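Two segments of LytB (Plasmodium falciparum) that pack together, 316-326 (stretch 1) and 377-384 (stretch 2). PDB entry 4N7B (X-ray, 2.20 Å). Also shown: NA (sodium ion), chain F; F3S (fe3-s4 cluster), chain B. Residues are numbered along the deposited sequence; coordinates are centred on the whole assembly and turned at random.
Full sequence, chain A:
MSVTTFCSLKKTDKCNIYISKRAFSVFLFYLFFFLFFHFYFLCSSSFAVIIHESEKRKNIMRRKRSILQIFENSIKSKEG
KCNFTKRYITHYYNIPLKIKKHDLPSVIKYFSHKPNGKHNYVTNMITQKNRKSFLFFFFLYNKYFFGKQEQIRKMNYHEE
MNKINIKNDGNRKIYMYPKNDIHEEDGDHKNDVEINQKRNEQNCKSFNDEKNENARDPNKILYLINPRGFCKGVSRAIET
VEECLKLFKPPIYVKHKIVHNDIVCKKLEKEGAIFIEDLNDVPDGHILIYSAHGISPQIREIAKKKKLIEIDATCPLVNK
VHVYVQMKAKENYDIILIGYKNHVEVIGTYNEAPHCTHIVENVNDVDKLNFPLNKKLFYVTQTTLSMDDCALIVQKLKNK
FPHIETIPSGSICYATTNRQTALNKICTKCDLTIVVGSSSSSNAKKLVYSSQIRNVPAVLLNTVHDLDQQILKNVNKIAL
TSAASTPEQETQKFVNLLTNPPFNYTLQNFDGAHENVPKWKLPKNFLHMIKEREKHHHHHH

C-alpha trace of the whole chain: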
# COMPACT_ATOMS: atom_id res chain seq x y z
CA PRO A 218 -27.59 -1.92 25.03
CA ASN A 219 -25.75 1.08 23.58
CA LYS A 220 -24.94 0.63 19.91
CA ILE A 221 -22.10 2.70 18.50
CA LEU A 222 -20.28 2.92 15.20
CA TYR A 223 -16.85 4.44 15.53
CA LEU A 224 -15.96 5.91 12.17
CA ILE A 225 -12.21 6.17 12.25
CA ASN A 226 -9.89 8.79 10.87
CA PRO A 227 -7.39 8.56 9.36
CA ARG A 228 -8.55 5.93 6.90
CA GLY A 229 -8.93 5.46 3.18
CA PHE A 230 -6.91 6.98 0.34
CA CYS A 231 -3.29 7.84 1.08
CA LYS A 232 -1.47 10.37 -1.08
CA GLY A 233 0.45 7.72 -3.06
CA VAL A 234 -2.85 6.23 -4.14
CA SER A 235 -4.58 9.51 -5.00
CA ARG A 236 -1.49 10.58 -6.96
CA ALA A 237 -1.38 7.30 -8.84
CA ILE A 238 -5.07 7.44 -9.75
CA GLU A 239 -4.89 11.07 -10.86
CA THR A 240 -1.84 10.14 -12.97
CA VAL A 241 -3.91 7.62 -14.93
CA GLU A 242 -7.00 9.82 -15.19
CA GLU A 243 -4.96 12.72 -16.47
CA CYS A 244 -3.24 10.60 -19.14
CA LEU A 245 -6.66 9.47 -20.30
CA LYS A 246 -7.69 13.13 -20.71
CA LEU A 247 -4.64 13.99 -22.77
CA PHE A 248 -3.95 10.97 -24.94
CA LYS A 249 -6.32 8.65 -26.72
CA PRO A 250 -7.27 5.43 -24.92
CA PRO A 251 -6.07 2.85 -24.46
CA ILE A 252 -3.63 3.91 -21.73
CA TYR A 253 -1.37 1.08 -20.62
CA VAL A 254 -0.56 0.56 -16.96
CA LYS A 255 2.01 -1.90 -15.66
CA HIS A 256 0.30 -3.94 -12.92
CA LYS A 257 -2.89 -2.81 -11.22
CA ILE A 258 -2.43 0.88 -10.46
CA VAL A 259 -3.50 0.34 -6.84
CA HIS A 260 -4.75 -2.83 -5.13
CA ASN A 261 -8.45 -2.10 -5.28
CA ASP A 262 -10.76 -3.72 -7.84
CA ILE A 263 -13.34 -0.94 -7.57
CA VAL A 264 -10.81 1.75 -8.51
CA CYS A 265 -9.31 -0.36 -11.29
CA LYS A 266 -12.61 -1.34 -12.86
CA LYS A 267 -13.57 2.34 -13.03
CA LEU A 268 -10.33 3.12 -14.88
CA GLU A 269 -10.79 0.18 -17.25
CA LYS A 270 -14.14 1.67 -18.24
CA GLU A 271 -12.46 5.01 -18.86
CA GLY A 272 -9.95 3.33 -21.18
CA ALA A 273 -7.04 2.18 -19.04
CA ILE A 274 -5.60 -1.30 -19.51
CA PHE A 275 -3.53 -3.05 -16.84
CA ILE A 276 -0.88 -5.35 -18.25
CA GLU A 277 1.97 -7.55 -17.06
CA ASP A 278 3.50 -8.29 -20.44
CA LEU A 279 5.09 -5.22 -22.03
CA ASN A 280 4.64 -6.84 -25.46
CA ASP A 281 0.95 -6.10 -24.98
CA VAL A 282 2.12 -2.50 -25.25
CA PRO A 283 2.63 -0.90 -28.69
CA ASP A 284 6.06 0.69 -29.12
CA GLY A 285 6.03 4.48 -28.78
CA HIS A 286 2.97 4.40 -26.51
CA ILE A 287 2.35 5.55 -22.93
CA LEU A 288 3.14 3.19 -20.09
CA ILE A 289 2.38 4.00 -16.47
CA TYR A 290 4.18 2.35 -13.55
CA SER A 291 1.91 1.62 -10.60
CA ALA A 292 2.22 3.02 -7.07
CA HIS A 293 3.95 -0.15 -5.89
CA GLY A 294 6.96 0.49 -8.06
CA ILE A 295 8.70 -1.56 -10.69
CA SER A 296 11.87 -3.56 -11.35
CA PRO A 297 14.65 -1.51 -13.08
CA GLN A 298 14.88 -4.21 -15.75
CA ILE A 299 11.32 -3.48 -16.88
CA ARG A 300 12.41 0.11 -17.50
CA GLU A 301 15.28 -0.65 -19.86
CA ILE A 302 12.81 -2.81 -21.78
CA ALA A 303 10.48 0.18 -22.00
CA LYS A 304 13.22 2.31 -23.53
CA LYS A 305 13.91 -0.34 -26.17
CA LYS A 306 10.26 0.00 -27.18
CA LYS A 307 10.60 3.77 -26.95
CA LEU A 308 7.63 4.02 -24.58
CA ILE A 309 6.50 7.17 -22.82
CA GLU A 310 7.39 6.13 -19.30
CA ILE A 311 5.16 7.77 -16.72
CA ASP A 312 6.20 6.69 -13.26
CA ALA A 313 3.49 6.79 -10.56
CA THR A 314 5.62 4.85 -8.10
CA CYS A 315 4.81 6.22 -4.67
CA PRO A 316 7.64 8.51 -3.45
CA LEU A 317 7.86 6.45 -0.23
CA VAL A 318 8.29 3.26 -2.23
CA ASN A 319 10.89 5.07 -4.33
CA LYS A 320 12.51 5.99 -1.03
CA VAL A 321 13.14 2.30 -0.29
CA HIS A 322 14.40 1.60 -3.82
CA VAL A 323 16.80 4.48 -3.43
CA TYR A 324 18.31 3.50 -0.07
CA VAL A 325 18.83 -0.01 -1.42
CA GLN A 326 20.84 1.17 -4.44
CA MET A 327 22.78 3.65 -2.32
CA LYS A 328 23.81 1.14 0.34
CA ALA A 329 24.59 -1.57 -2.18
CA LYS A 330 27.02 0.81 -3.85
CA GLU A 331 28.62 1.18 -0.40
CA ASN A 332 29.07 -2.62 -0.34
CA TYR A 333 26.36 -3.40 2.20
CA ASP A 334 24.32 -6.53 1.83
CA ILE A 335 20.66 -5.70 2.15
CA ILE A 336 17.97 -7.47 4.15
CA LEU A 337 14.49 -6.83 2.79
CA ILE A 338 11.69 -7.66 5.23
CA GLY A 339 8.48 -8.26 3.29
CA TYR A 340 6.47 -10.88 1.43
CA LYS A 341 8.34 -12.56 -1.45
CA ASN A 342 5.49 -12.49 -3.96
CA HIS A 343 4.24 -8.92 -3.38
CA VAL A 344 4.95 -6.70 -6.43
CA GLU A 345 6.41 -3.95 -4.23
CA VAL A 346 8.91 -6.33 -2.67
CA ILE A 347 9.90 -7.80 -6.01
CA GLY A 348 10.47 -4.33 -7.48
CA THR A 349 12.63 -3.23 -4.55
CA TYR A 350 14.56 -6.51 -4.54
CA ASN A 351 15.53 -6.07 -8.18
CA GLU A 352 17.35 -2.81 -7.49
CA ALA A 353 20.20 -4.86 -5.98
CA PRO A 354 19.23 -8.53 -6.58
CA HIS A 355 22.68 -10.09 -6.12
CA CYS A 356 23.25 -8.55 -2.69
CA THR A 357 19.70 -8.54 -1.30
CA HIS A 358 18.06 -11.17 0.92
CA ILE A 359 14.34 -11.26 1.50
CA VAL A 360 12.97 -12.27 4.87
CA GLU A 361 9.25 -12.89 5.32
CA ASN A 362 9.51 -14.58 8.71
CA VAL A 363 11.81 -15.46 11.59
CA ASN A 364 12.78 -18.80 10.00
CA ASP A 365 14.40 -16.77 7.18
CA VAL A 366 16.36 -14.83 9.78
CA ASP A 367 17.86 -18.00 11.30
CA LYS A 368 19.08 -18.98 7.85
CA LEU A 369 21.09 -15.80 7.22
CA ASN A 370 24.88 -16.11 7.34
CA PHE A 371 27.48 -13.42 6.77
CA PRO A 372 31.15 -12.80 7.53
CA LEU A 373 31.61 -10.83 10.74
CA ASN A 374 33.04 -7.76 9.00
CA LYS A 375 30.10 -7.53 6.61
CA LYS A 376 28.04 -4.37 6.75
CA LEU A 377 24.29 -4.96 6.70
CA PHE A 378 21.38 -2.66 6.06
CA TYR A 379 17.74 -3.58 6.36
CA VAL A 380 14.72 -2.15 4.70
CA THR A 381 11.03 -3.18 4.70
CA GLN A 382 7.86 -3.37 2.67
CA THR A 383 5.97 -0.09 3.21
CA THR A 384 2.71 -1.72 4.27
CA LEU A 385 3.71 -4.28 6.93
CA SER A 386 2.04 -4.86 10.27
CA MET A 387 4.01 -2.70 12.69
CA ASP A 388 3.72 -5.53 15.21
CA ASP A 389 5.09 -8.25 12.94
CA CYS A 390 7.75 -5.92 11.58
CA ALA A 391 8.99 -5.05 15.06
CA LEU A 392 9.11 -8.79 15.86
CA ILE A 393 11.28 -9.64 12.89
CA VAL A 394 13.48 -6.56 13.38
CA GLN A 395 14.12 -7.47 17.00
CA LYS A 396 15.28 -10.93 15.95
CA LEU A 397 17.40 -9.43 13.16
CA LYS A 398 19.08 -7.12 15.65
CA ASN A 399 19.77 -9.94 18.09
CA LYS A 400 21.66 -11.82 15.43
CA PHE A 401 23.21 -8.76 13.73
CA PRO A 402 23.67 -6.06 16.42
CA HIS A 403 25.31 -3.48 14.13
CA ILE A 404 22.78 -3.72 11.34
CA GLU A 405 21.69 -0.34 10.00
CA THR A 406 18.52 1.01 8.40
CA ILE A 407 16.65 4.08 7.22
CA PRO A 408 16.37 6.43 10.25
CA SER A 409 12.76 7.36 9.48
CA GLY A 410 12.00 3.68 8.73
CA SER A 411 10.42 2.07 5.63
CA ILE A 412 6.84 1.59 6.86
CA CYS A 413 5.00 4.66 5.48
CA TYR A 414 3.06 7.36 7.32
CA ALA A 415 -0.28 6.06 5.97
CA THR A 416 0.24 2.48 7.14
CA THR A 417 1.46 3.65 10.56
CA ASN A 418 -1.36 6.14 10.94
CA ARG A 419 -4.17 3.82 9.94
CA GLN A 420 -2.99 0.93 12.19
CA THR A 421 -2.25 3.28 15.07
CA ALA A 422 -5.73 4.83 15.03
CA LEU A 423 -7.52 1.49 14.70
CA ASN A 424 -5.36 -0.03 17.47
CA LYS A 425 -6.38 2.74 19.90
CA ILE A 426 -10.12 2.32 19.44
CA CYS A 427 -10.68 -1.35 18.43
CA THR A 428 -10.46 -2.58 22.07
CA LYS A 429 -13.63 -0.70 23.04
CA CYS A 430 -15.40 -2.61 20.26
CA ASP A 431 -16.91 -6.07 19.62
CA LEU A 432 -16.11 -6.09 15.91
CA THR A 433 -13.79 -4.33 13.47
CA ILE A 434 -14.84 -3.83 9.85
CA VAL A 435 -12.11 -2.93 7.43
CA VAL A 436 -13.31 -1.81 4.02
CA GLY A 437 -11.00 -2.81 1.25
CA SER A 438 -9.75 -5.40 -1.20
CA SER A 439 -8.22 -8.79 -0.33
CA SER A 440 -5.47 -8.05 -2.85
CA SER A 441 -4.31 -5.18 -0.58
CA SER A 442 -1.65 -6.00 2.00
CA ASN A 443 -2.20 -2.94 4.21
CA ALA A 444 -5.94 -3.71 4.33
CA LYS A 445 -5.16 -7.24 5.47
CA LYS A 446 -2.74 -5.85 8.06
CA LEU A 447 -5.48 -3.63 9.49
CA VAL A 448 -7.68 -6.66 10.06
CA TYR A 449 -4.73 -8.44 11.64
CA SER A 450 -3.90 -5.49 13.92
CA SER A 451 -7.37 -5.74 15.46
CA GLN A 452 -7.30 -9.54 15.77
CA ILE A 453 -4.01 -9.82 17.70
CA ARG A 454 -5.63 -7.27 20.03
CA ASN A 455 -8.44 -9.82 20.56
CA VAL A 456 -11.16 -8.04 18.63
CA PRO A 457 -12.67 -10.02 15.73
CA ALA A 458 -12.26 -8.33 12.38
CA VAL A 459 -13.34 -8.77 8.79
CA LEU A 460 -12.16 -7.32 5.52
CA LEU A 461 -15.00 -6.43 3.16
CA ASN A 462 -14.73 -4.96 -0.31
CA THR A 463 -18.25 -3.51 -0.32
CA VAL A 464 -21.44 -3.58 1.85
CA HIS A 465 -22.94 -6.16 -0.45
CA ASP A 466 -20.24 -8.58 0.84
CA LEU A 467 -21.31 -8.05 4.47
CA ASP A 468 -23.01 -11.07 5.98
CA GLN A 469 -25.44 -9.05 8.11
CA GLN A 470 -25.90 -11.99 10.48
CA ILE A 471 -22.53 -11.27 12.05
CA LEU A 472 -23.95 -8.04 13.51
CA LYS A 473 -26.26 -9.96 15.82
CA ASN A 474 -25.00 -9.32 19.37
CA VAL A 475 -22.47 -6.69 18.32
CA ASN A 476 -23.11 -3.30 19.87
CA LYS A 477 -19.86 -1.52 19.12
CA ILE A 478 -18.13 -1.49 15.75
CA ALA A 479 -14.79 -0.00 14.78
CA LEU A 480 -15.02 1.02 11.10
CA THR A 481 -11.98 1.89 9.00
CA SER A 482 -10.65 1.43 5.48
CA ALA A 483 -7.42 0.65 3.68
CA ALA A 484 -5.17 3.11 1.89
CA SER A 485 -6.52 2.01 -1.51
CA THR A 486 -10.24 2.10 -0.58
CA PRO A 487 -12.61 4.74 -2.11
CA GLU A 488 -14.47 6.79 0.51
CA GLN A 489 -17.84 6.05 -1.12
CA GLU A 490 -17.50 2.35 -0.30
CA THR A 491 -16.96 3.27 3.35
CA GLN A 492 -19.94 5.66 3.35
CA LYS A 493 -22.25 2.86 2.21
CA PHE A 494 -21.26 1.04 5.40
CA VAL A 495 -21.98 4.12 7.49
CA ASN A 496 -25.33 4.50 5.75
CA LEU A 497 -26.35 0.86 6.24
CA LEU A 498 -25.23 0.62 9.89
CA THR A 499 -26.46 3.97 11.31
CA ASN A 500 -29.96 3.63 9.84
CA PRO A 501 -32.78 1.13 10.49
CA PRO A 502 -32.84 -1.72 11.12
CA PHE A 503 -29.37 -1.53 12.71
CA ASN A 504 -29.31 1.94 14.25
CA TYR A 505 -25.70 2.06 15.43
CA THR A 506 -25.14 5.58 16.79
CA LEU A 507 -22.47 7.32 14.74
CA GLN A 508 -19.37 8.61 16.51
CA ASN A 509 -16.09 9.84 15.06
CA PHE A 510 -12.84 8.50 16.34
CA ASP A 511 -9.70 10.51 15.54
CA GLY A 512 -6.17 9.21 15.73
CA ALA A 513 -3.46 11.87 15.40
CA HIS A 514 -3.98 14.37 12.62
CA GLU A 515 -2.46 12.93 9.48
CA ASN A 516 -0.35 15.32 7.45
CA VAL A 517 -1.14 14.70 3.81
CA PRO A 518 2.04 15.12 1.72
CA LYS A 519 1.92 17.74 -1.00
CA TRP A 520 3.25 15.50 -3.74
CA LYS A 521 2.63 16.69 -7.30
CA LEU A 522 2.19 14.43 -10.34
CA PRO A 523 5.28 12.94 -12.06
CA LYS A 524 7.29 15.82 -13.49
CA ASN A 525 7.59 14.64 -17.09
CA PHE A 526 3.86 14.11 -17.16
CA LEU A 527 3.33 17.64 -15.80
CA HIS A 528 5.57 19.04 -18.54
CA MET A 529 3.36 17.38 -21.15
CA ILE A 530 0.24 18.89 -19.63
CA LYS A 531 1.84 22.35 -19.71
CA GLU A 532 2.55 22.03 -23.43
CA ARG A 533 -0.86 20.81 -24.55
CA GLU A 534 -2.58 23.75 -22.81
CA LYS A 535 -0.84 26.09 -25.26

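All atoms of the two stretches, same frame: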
# COMPACT_ATOMS: atom_id res chain seq x y z
N PRO A 316 6.35 7.98 -3.93
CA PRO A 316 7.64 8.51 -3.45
C PRO A 316 8.22 7.74 -2.27
O PRO A 316 9.45 7.72 -2.12
CB PRO A 316 7.30 9.94 -3.04
CG PRO A 316 6.13 10.33 -3.96
CD PRO A 316 5.35 9.05 -4.14
N LEU A 317 7.38 7.13 -1.44
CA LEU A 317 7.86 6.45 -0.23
C LEU A 317 8.23 5.01 -0.54
O LEU A 317 8.94 4.36 0.24
CB LEU A 317 6.83 6.53 0.91
CG LEU A 317 6.45 7.98 1.32
CD1 LEU A 317 5.30 7.97 2.34
CD2 LEU A 317 7.65 8.73 1.87
N VAL A 318 7.75 4.51 -1.68
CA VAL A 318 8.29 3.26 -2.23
C VAL A 318 9.61 3.58 -2.92
O VAL A 318 10.61 2.88 -2.73
CB VAL A 318 7.30 2.59 -3.22
CG1 VAL A 318 7.99 1.50 -4.02
CG2 VAL A 318 6.11 2.03 -2.47
N ASN A 319 9.65 4.67 -3.69
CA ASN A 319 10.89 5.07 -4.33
C ASN A 319 11.98 5.28 -3.29
O ASN A 319 13.15 5.01 -3.53
CB ASN A 319 10.70 6.33 -5.16
CG ASN A 319 11.97 6.76 -5.85
OD1 ASN A 319 12.43 6.11 -6.79
ND2 ASN A 319 12.55 7.86 -5.40
N LYS A 320 11.58 5.79 -2.13
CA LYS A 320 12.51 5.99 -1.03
C LYS A 320 13.25 4.68 -0.73
O LYS A 320 14.47 4.67 -0.64
CB LYS A 320 11.74 6.43 0.19
CG LYS A 320 12.52 6.53 1.47
CD LYS A 320 11.51 6.85 2.57
CE LYS A 320 12.15 7.21 3.88
NZ LYS A 320 11.17 7.04 5.00
N VAL A 321 12.52 3.58 -0.63
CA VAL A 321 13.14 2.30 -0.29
C VAL A 321 14.07 1.85 -1.41
O VAL A 321 15.22 1.48 -1.17
CB VAL A 321 12.09 1.20 0.02
CG1 VAL A 321 12.76 -0.10 0.43
CG2 VAL A 321 11.19 1.65 1.13
N HIS A 322 13.59 1.95 -2.65
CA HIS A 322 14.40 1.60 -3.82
C HIS A 322 15.73 2.33 -3.78
O HIS A 322 16.78 1.77 -4.09
CB HIS A 322 13.66 1.98 -5.11
CG HIS A 322 12.58 1.02 -5.49
ND1 HIS A 322 12.46 0.49 -6.75
CD2 HIS A 322 11.55 0.50 -4.77
CE1 HIS A 322 11.42 -0.32 -6.80
NE2 HIS A 322 10.85 -0.33 -5.60
N VAL A 323 15.66 3.59 -3.38
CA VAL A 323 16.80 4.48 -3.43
C VAL A 323 17.84 4.13 -2.36
O VAL A 323 19.03 4.04 -2.64
CB VAL A 323 16.31 5.94 -3.28
CG1 VAL A 323 17.37 6.80 -2.66
CG2 VAL A 323 15.87 6.47 -4.63
N TYR A 324 17.39 3.92 -1.12
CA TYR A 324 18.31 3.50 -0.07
C TYR A 324 19.01 2.19 -0.44
O TYR A 324 20.19 2.01 -0.15
CB TYR A 324 17.59 3.35 1.27
CG TYR A 324 17.56 4.64 2.05
CD1 TYR A 324 18.64 5.01 2.87
CD2 TYR A 324 16.50 5.51 1.94
CE1 TYR A 324 18.62 6.21 3.57
CE2 TYR A 324 16.47 6.70 2.63
CZ TYR A 324 17.52 7.04 3.45
OH TYR A 324 17.45 8.25 4.12
N VAL A 325 18.28 1.28 -1.07
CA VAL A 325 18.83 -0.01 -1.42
C VAL A 325 20.00 0.14 -2.41
O VAL A 325 21.08 -0.44 -2.22
CB VAL A 325 17.75 -0.92 -2.03
CG1 VAL A 325 18.39 -2.07 -2.79
CG2 VAL A 325 16.81 -1.44 -0.93
N GLN A 326 19.79 0.92 -3.46
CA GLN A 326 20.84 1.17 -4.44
C GLN A 326 22.02 1.86 -3.79
O GLN A 326 23.18 1.54 -4.06
CB GLN A 326 20.31 2.05 -5.57
CG GLN A 326 19.46 1.32 -6.60
CD GLN A 326 18.78 2.28 -7.58
OE1 GLN A 326 17.68 2.76 -7.31
NE2 GLN A 326 19.43 2.56 -8.71
N LEU A 377 25.65 -4.58 7.06
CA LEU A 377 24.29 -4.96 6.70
C LEU A 377 23.36 -3.80 6.90
O LEU A 377 23.51 -3.02 7.83
CB LEU A 377 23.80 -6.14 7.54
CG LEU A 377 24.65 -7.41 7.42
CD1 LEU A 377 24.11 -8.48 8.36
CD2 LEU A 377 24.68 -7.92 5.98
N PHE A 378 22.36 -3.72 6.03
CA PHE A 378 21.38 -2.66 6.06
C PHE A 378 20.05 -3.33 5.80
O PHE A 378 19.94 -4.16 4.89
CB PHE A 378 21.68 -1.67 4.94
CG PHE A 378 20.94 -0.35 5.06
CD1 PHE A 378 21.45 0.67 5.86
CD2 PHE A 378 19.77 -0.12 4.36
CE1 PHE A 378 20.79 1.89 5.96
CE2 PHE A 378 19.10 1.11 4.45
CZ PHE A 378 19.61 2.11 5.25
N TYR A 379 19.04 -3.02 6.60
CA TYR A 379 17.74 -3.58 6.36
C TYR A 379 16.74 -2.53 5.96
O TYR A 379 16.86 -1.36 6.28
CB TYR A 379 17.24 -4.41 7.55
CG TYR A 379 16.61 -3.64 8.70
CD1 TYR A 379 15.27 -3.25 8.65
CD2 TYR A 379 17.33 -3.33 9.86
CE1 TYR A 379 14.69 -2.56 9.70
CE2 TYR A 379 16.75 -2.65 10.91
CZ TYR A 379 15.43 -2.26 10.82
OH TYR A 379 14.83 -1.57 11.86
N VAL A 380 15.70 -3.00 5.30
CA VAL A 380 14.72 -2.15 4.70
C VAL A 380 13.44 -3.00 4.77
O VAL A 380 13.53 -4.21 4.97
CB VAL A 380 15.22 -1.81 3.28
CG1 VAL A 380 14.29 -2.31 2.21
CG2 VAL A 380 15.50 -0.35 3.17
N THR A 381 12.26 -2.40 4.62
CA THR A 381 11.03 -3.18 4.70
C THR A 381 10.02 -2.77 3.64
O THR A 381 10.06 -1.67 3.09
CB THR A 381 10.34 -3.10 6.10
OG1 THR A 381 9.56 -1.91 6.22
CG2 THR A 381 11.35 -3.12 7.21
N GLN A 382 9.10 -3.68 3.36
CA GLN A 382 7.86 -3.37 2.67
C GLN A 382 7.15 -2.23 3.39
O GLN A 382 7.10 -2.19 4.63
CB GLN A 382 6.98 -4.62 2.66
CG GLN A 382 5.79 -4.60 1.73
CD GLN A 382 5.11 -5.95 1.66
OE1 GLN A 382 5.74 -6.96 1.91
NE2 GLN A 382 3.83 -5.96 1.35
N THR A 383 6.55 -1.31 2.64
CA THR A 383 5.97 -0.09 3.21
C THR A 383 4.70 -0.32 4.00
O THR A 383 4.31 0.51 4.81
CB THR A 383 5.63 0.94 2.12
OG1 THR A 383 4.64 0.39 1.24
CG2 THR A 383 6.85 1.29 1.33
N THR A 384 4.05 -1.46 3.77
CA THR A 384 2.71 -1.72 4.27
C THR A 384 2.62 -2.85 5.31
O THR A 384 1.54 -3.39 5.54
CB THR A 384 1.81 -2.11 3.11
OG1 THR A 384 2.46 -3.12 2.33
CG2 THR A 384 1.50 -0.90 2.23
NA NA F . 14.87 9.71 4.35
FE1 F3S B . 0.21 4.80 0.12
FE3 F3S B . 2.76 5.21 -0.66
FE4 F3S B . 2.17 4.18 1.75
S1 F3S B . 1.13 4.25 -1.79
S2 F3S B . 0.27 3.05 1.50
S3 F3S B . 1.70 6.20 0.99
S4 F3S B . 3.84 3.61 0.44

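The centre of this contact is unusually tight: CG1 of Val321 lies only 3.2 Å from CG1 of Val380. Two methyl groups normally sit nearer 4 Å apart. Chi1 of Val380 is 118°, between the usual wells. Val321 keeps the ordinary t rotamer.

No hydrogen bond links the two stretches. Packing of mostly apolar groups joins them, and 322 Å² of surface is buried, both sides summed. Helix 316-326 runs nearly antiparallel to strand 377-381, at 161° between their directions. The axes approach to 9.2 Å. Contacts therefore pair the start of the helix with the end of stretch 2, and later helical residues with the strand.

Val321 and Val380 point toward each other. The CA atoms of Val321 and Val380 are 6.9 Å apart, and their short, branched side chains fill the gap. One turn further along the helix, the CA-to-CB bond of Val325 points sideways, and CG2 of Val325 lies 4.1 Å from CG1 of Val380.

Tyr324 and Phe378 extend the contact with larger groups. CD1 of Tyr324 lies 3.9 Å from CZ of Phe378, and the rings meet obliquely. Tyr324 serves two roles: its ring packs against Phe378, and OH of Tyr324 binds the sodium ion (NA) at 3.0 Å.

At the other end, Thr383 points toward the helix. CG2 of Thr383 is 3.9 Å from CG2 of Val318 and 3.9 Å from the backbone O of Leu317. OG1 of Thr383 lies 3.4 Å from S4 of the Fe3-S4 cluster. Threonine suits this place because it offers both a methyl and a hydroxyl.

Thr381 points away but still contributes its backbone: O of Thr381 is 4.0 Å from CG2 of Val321. OG1 of Thr381 donates a hydrogen bond to O of Gln382, 2.9 Å away.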